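Local atomic coordinates of exopolyphosphatase (Cytophaga hutchinsonii, PDB entry 3MDQ), a protein that probably hydrolyses inorganic polyphosphate from the chain end, releasing orthophosphate. Residues L31-G43 with A54-I68. Numbering follows the deposited sequence. Where two conformers were deposited one is given.
Sequences LVNEKSAVGLGKG and AMDRALDTLKKFRVI. With SO4 (sulfate ion), chain F.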
loop_
_atom_site.group_PDB
_atom_site.type_symbol
_atom_site.label_atom_id
_atom_site.label_comp_id
_atom_site.label_asym_id
_atom_site.label_seq_id
_atom_site.Cartn_x
_atom_site.Cartn_y
_atom_site.Cartn_z
ATOM N N LEU A 31 -0.463 -18.750 -7.728
ATOM C CA LEU A 31 -0.899 -18.970 -9.101
ATOM C C LEU A 31 -1.017 -17.684 -9.902
ATOM O O LEU A 31 -0.700 -17.675 -11.084
ATOM C CB LEU A 31 -2.248 -19.699 -9.086
ATOM C CG LEU A 31 -2.336 -21.071 -8.434
ATOM C CD1 LEU A 31 -3.725 -21.617 -8.637
ATOM C CD2 LEU A 31 -1.296 -22.030 -9.002
ATOM N N VAL A 32 -1.576 -16.621 -9.304
ATOM C CA VAL A 32 -1.791 -15.335 -9.979
ATOM C C VAL A 32 -1.459 -14.215 -8.994
ATOM O O VAL A 32 -1.855 -14.281 -7.829
ATOM C CB VAL A 32 -3.284 -15.164 -10.392
ATOM C CG1 VAL A 32 -3.546 -13.762 -10.990
ATOM C CG2 VAL A 32 -3.720 -16.269 -11.369
ATOM N N ASN A 33 -0.716 -13.213 -9.467
ATOM C CA ASN A 33 -0.494 -11.990 -8.750
ATOM C C ASN A 33 -0.583 -10.892 -9.813
ATOM O O ASN A 33 0.363 -10.692 -10.558
ATOM C CB ASN A 33 0.853 -12.022 -8.050
ATOM C CG ASN A 33 1.077 -10.807 -7.173
ATOM O OD1 ASN A 33 0.401 -9.800 -7.310
ATOM N ND2 ASN A 33 2.017 -10.912 -6.244
ATOM N N GLU A 34 -1.736 -10.216 -9.868
ATOM C CA GLU A 34 -2.132 -9.323 -10.962
ATOM C C GLU A 34 -2.464 -7.961 -10.362
ATOM O O GLU A 34 -2.964 -7.906 -9.250
ATOM C CB GLU A 34 -3.401 -9.895 -11.617
ATOM C CG GLU A 34 -3.923 -9.152 -12.818
ATOM C CD GLU A 34 -3.800 -9.961 -14.077
ATOM O OE1 GLU A 34 -3.396 -11.139 -13.975
ATOM O OE2 GLU A 34 -4.114 -9.430 -15.161
ATOM N N LYS A 35 -2.189 -6.871 -11.081
ATOM C CA LYS A 35 -2.639 -5.560 -10.667
ATOM C C LYS A 35 -3.320 -4.844 -11.825
ATOM O O LYS A 35 -3.094 -5.148 -13.006
ATOM C CB LYS A 35 -1.488 -4.698 -10.165
ATOM C CG LYS A 35 -0.478 -4.333 -11.231
ATOM C CD LYS A 35 0.692 -3.496 -10.635
ATOM C CE LYS A 35 1.936 -3.601 -11.532
ATOM N NZ LYS A 35 3.193 -3.286 -10.808
ATOM N N SER A 36 -4.129 -3.858 -11.468
ATOM C CA SER A 36 -4.816 -3.058 -12.460
ATOM C C SER A 36 -4.999 -1.674 -11.893
ATOM O O SER A 36 -5.474 -1.518 -10.752
ATOM C CB SER A 36 -6.164 -3.733 -12.737
ATOM O OG SER A 36 -7.008 -2.948 -13.578
ATOM N N ALA A 37 -4.602 -0.657 -12.661
ATOM C CA ALA A 37 -4.748 0.724 -12.231
ATOM C C ALA A 37 -6.218 1.140 -12.427
ATOM O O ALA A 37 -6.803 0.942 -13.517
ATOM C CB ALA A 37 -3.787 1.642 -13.031
ATOM N N VAL A 38 -6.845 1.567 -11.344
ATOM C CA VAL A 38 -8.244 1.918 -11.329
ATOM C C VAL A 38 -8.459 3.385 -11.008
ATOM O O VAL A 38 -9.364 4.009 -11.556
ATOM C CB VAL A 38 -9.018 1.045 -10.295
ATOM C CG1 VAL A 38 -10.451 1.566 -10.068
ATOM C CG2 VAL A 38 -9.058 -0.430 -10.800
ATOM N N GLY A 39 -7.666 3.975 -10.124
ATOM C CA GLY A 39 -7.884 5.376 -9.812
ATOM C C GLY A 39 -9.230 5.641 -9.201
ATOM O O GLY A 39 -9.929 6.540 -9.618
ATOM N N LEU A 40 -9.549 4.890 -8.161
ATOM C CA LEU A 40 -10.805 5.020 -7.440
ATOM C C LEU A 40 -10.906 6.390 -6.776
ATOM O O LEU A 40 -11.996 6.923 -6.534
ATOM C CB LEU A 40 -10.924 3.863 -6.425
ATOM C CG LEU A 40 -12.286 3.407 -6.022
ATOM C CD1 LEU A 40 -13.176 3.067 -7.242
ATOM C CD2 LEU A 40 -12.105 2.252 -5.034
ATOM N N GLY A 41 -9.764 6.966 -6.425
ATOM C CA GLY A 41 -9.759 8.249 -5.705
ATOM C C GLY A 41 -9.816 9.465 -6.619
ATOM O O GLY A 41 -10.234 10.558 -6.215
ATOM N N LYS A 42 -9.444 9.262 -7.876
ATOM C CA LYS A 42 -9.312 10.345 -8.840
ATOM C C LYS A 42 -10.616 11.102 -8.996
ATOM O O LYS A 42 -11.673 10.510 -9.238
ATOM C CB LYS A 42 -8.817 9.796 -10.185
ATOM C CG LYS A 42 -8.667 10.868 -11.270
ATOM C CD LYS A 42 -8.296 10.258 -12.633
ATOM C CE LYS A 42 -6.849 9.889 -12.728
ATOM N NZ LYS A 42 -6.581 9.131 -13.989
ATOM N N GLY A 43 -10.551 12.417 -8.876
ATOM C CA GLY A 43 -11.721 13.266 -9.086
ATOM C C GLY A 43 -12.709 13.306 -7.923
ATOM O O GLY A 43 -13.706 14.062 -7.993
ATOM N N ALA A 54 -14.783 6.621 -12.114
ATOM C CA ALA A 54 -13.991 5.758 -11.247
ATOM C C ALA A 54 -14.754 4.465 -10.962
ATOM O O ALA A 54 -14.159 3.399 -10.984
ATOM C CB ALA A 54 -13.604 6.493 -9.937
HETATM N N MSE A 55 -16.068 4.550 -10.710
HETATM C CA MSE A 55 -16.866 3.336 -10.485
HETATM C C MSE A 55 -16.855 2.453 -11.713
HETATM O O MSE A 55 -16.764 1.226 -11.589
HETATM C CB MSE A 55 -18.306 3.658 -10.042
HETATM C CG MSE A 55 -18.331 4.280 -8.684
HETATM SE SE MSE A 55 -20.080 4.337 -7.829
HETATM C CE MSE A 55 -20.731 5.971 -8.721
ATOM N N ASP A 56 -16.950 3.060 -12.899
ATOM C CA ASP A 56 -16.907 2.293 -14.142
ATOM C C ASP A 56 -15.553 1.598 -14.357
ATOM O O ASP A 56 -15.499 0.437 -14.784
ATOM C CB ASP A 56 -17.256 3.194 -15.328
ATOM C CG ASP A 56 -18.730 3.483 -15.404
ATOM O OD1 ASP A 56 -19.505 2.817 -14.673
ATOM O OD2 ASP A 56 -19.118 4.391 -16.162
ATOM N N ARG A 57 -14.455 2.282 -14.039
ATOM C CA ARG A 57 -13.129 1.645 -14.091
ATOM C C ARG A 57 -13.050 0.478 -13.103
ATOM O O ARG A 57 -12.502 -0.584 -13.419
ATOM C CB ARG A 57 -11.980 2.640 -13.840
ATOM C CG ARG A 57 -11.803 3.679 -14.926
ATOM C CD ARG A 57 -10.574 4.551 -14.695
ATOM N NE ARG A 57 -10.599 5.385 -13.504
ATOM C CZ ARG A 57 -11.062 6.628 -13.436
ATOM N NH1 ARG A 57 -11.584 7.245 -14.501
ATOM N NH2 ARG A 57 -10.962 7.297 -12.297
ATOM N N ALA A 58 -13.548 0.694 -11.895
ATOM C CA ALA A 58 -13.551 -0.358 -10.870
ATOM C C ALA A 58 -14.309 -1.619 -11.346
ATOM O O ALA A 58 -13.813 -2.738 -11.201
ATOM C CB ALA A 58 -14.137 0.151 -9.496
ATOM N N LEU A 59 -15.492 -1.413 -11.907
ATOM C CA LEU A 59 -16.284 -2.525 -12.425
ATOM C C LEU A 59 -15.599 -3.223 -13.587
ATOM O O LEU A 59 -15.616 -4.449 -13.679
ATOM C CB LEU A 59 -17.705 -2.115 -12.830
ATOM C CG LEU A 59 -18.769 -2.200 -11.753
ATOM C CD1 LEU A 59 -19.074 -3.645 -11.468
ATOM C CD2 LEU A 59 -18.357 -1.500 -10.493
ATOM N N ASP A 60 -14.993 -2.457 -14.480
ATOM C CA ASP A 60 -14.240 -3.051 -15.592
ATOM C C ASP A 60 -13.183 -3.992 -15.040
ATOM O O ASP A 60 -13.071 -5.146 -15.434
ATOM C CB ASP A 60 -13.573 -1.953 -16.412
ATOM C CG ASP A 60 -12.756 -2.503 -17.576
ATOM O OD1 ASP A 60 -13.326 -3.270 -18.380
ATOM O OD2 ASP A 60 -11.569 -2.155 -17.696
ATOM N N THR A 61 -12.416 -3.511 -14.083
ATOM C CA THR A 61 -11.344 -4.305 -13.519
ATOM C C THR A 61 -11.888 -5.529 -12.786
ATOM O O THR A 61 -11.341 -6.620 -12.923
ATOM C CB THR A 61 -10.486 -3.456 -12.572
ATOM O OG1 THR A 61 -9.732 -2.524 -13.364
ATOM C CG2 THR A 61 -9.497 -4.306 -11.755
ATOM N N LEU A 62 -12.966 -5.341 -12.037
ATOM C CA LEU A 62 -13.536 -6.463 -11.307
ATOM C C LEU A 62 -14.136 -7.546 -12.230
ATOM O O LEU A 62 -14.069 -8.741 -11.905
ATOM C CB LEU A 62 -14.496 -5.985 -10.206
ATOM C CG LEU A 62 -13.748 -5.251 -9.061
ATOM C CD1 LEU A 62 -14.724 -4.557 -8.162
ATOM C CD2 LEU A 62 -12.833 -6.160 -8.263
ATOM N N LYS A 63 -14.675 -7.145 -13.394
ATOM C CA LYS A 63 -15.153 -8.103 -14.373
ATOM C C LYS A 63 -13.979 -8.929 -14.881
ATOM O O LYS A 63 -14.073 -10.148 -15.008
ATOM C CB LYS A 63 -15.887 -7.407 -15.513
ATOM C CG LYS A 63 -17.267 -6.849 -15.123
ATOM C CD LYS A 63 -17.995 -6.158 -16.263
ATOM C CE LYS A 63 -18.564 -7.149 -17.300
ATOM N NZ LYS A 63 -19.645 -8.041 -16.720
ATOM N N LYS A 64 -12.847 -8.278 -15.149
ATOM C CA LYS A 64 -11.654 -9.001 -15.537
ATOM C C LYS A 64 -11.106 -9.923 -14.449
ATOM O O LYS A 64 -10.717 -11.060 -14.722
ATOM C CB LYS A 64 -10.592 -8.028 -16.027
ATOM C CG LYS A 64 -10.995 -7.365 -17.345
ATOM C CD LYS A 64 -10.023 -6.253 -17.746
ATOM C CE LYS A 64 -10.513 -5.555 -19.016
ATOM N NZ LYS A 64 -9.757 -4.319 -19.303
ATOM N N PHE A 65 -11.086 -9.450 -13.210
ATOM C CA PHE A 65 -10.643 -10.283 -12.105
ATOM C C PHE A 65 -11.575 -11.482 -11.900
ATOM O O PHE A 65 -11.118 -12.580 -11.609
ATOM C CB PHE A 65 -10.586 -9.466 -10.800
ATOM C CG PHE A 65 -9.353 -8.557 -10.660
ATOM C CD1 PHE A 65 -8.429 -8.342 -11.699
ATOM C CD2 PHE A 65 -9.171 -7.847 -9.483
ATOM C CE1 PHE A 65 -7.304 -7.503 -11.504
ATOM C CE2 PHE A 65 -8.034 -7.015 -9.304
ATOM C CZ PHE A 65 -7.134 -6.860 -10.294
ATOM N N ARG A 66 -12.880 -11.279 -12.068
ATOM C CA ARG A 66 -13.840 -12.372 -11.932
ATOM C C ARG A 66 -13.544 -13.464 -12.973
ATOM O O ARG A 66 -13.538 -14.668 -12.631
ATOM C CB ARG A 66 -15.260 -11.842 -12.061
ATOM C CG ARG A 66 -16.342 -12.920 -12.122
ATOM C CD ARG A 66 -16.639 -13.590 -10.799
ATOM N NE ARG A 66 -17.153 -14.951 -10.975
ATOM C CZ ARG A 66 -18.132 -15.544 -10.289
ATOM N NH1 ARG A 66 -18.928 -14.886 -9.461
ATOM N NH2 ARG A 66 -18.371 -16.822 -10.523
ATOM N N VAL A 67 -13.235 -13.069 -14.214
ATOM C CA VAL A 67 -12.859 -14.069 -15.207
ATOM C C VAL A 67 -11.651 -14.872 -14.737
ATOM O O VAL A 67 -11.618 -16.073 -14.862
ATOM C CB VAL A 67 -12.547 -13.454 -16.590
ATOM C CG1 VAL A 67 -11.934 -14.520 -17.515
ATOM C CG2 VAL A 67 -13.817 -12.857 -17.214
ATOM N N ILE A 68 -10.626 -14.180 -14.247
ATOM C CA ILE A 68 -9.395 -14.873 -13.829
ATOM C C ILE A 68 -9.677 -15.822 -12.650
ATOM O O ILE A 68 -9.196 -16.946 -12.608
ATOM C CB ILE A 68 -8.276 -13.871 -13.467
ATOM C CG1 ILE A 68 -7.867 -13.035 -14.677
ATOM C CG2 ILE A 68 -7.079 -14.637 -12.892
ATOM C CD1 ILE A 68 -7.087 -11.795 -14.375
HETATM S S SO4 F . 3.148 -3.027 -7.278
HETATM O O1 SO4 F . 2.995 -2.157 -8.449
HETATM O O2 SO4 F . 2.083 -2.719 -6.330
HETATM O O3 SO4 F . 4.454 -2.765 -6.683
HETATM O O4 SO4 F . 3.049 -4.433 -7.683
HETATM O O HOH W 1 -12.507 9.802 -11.743
#
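R57 reaches from the helix to the loop that follows strand 32-37 and grips two successive carbonyls, those of V38 and G39. R57 CB, CG and CD pass alongside V38 O, CD coming closest of the three at 3.4 Å. A bend at chi3 (-64°) then turns the guanidinium so that R57 NE donates to V38 O at 2.7 Å, nearly straight (163°) and somewhat tilted from the carbonyl plane. R57 CZ follows between the two oxygens, 3.6 Å from V38 O. At the tip, R57 NH2 bonds G39 O at 3.0 Å, almost as straight but from above that carbonyl's plane; the backbone N of K42 reaches G39 O from the opposite face. Both acceptors lie in the guanidinium plane, as does a water that NH2 shares with K42 O, so its rotation is fixed; A54 CA lies against one face, toward its rim. Farther along, V38 CG1 packs on A58 and V38 CG2 lies against T61 OG1 and CB, while S36 OG bonds T61 OG1 at 2.8 Å. T61 CG2 sits over the centre of the F65 ring, whose CE1 meets E34 CG, and I68 packs on V32 at the far end. Strand and helix run nearly antiparallel (160°), their axes 9.4 Å apart. The helix thus covers one face of the five-stranded sheet along its edge strand 27-37, an alpha/beta layer characteristic of the actin-like ATPase fold of Ppx/GppA phosphatases.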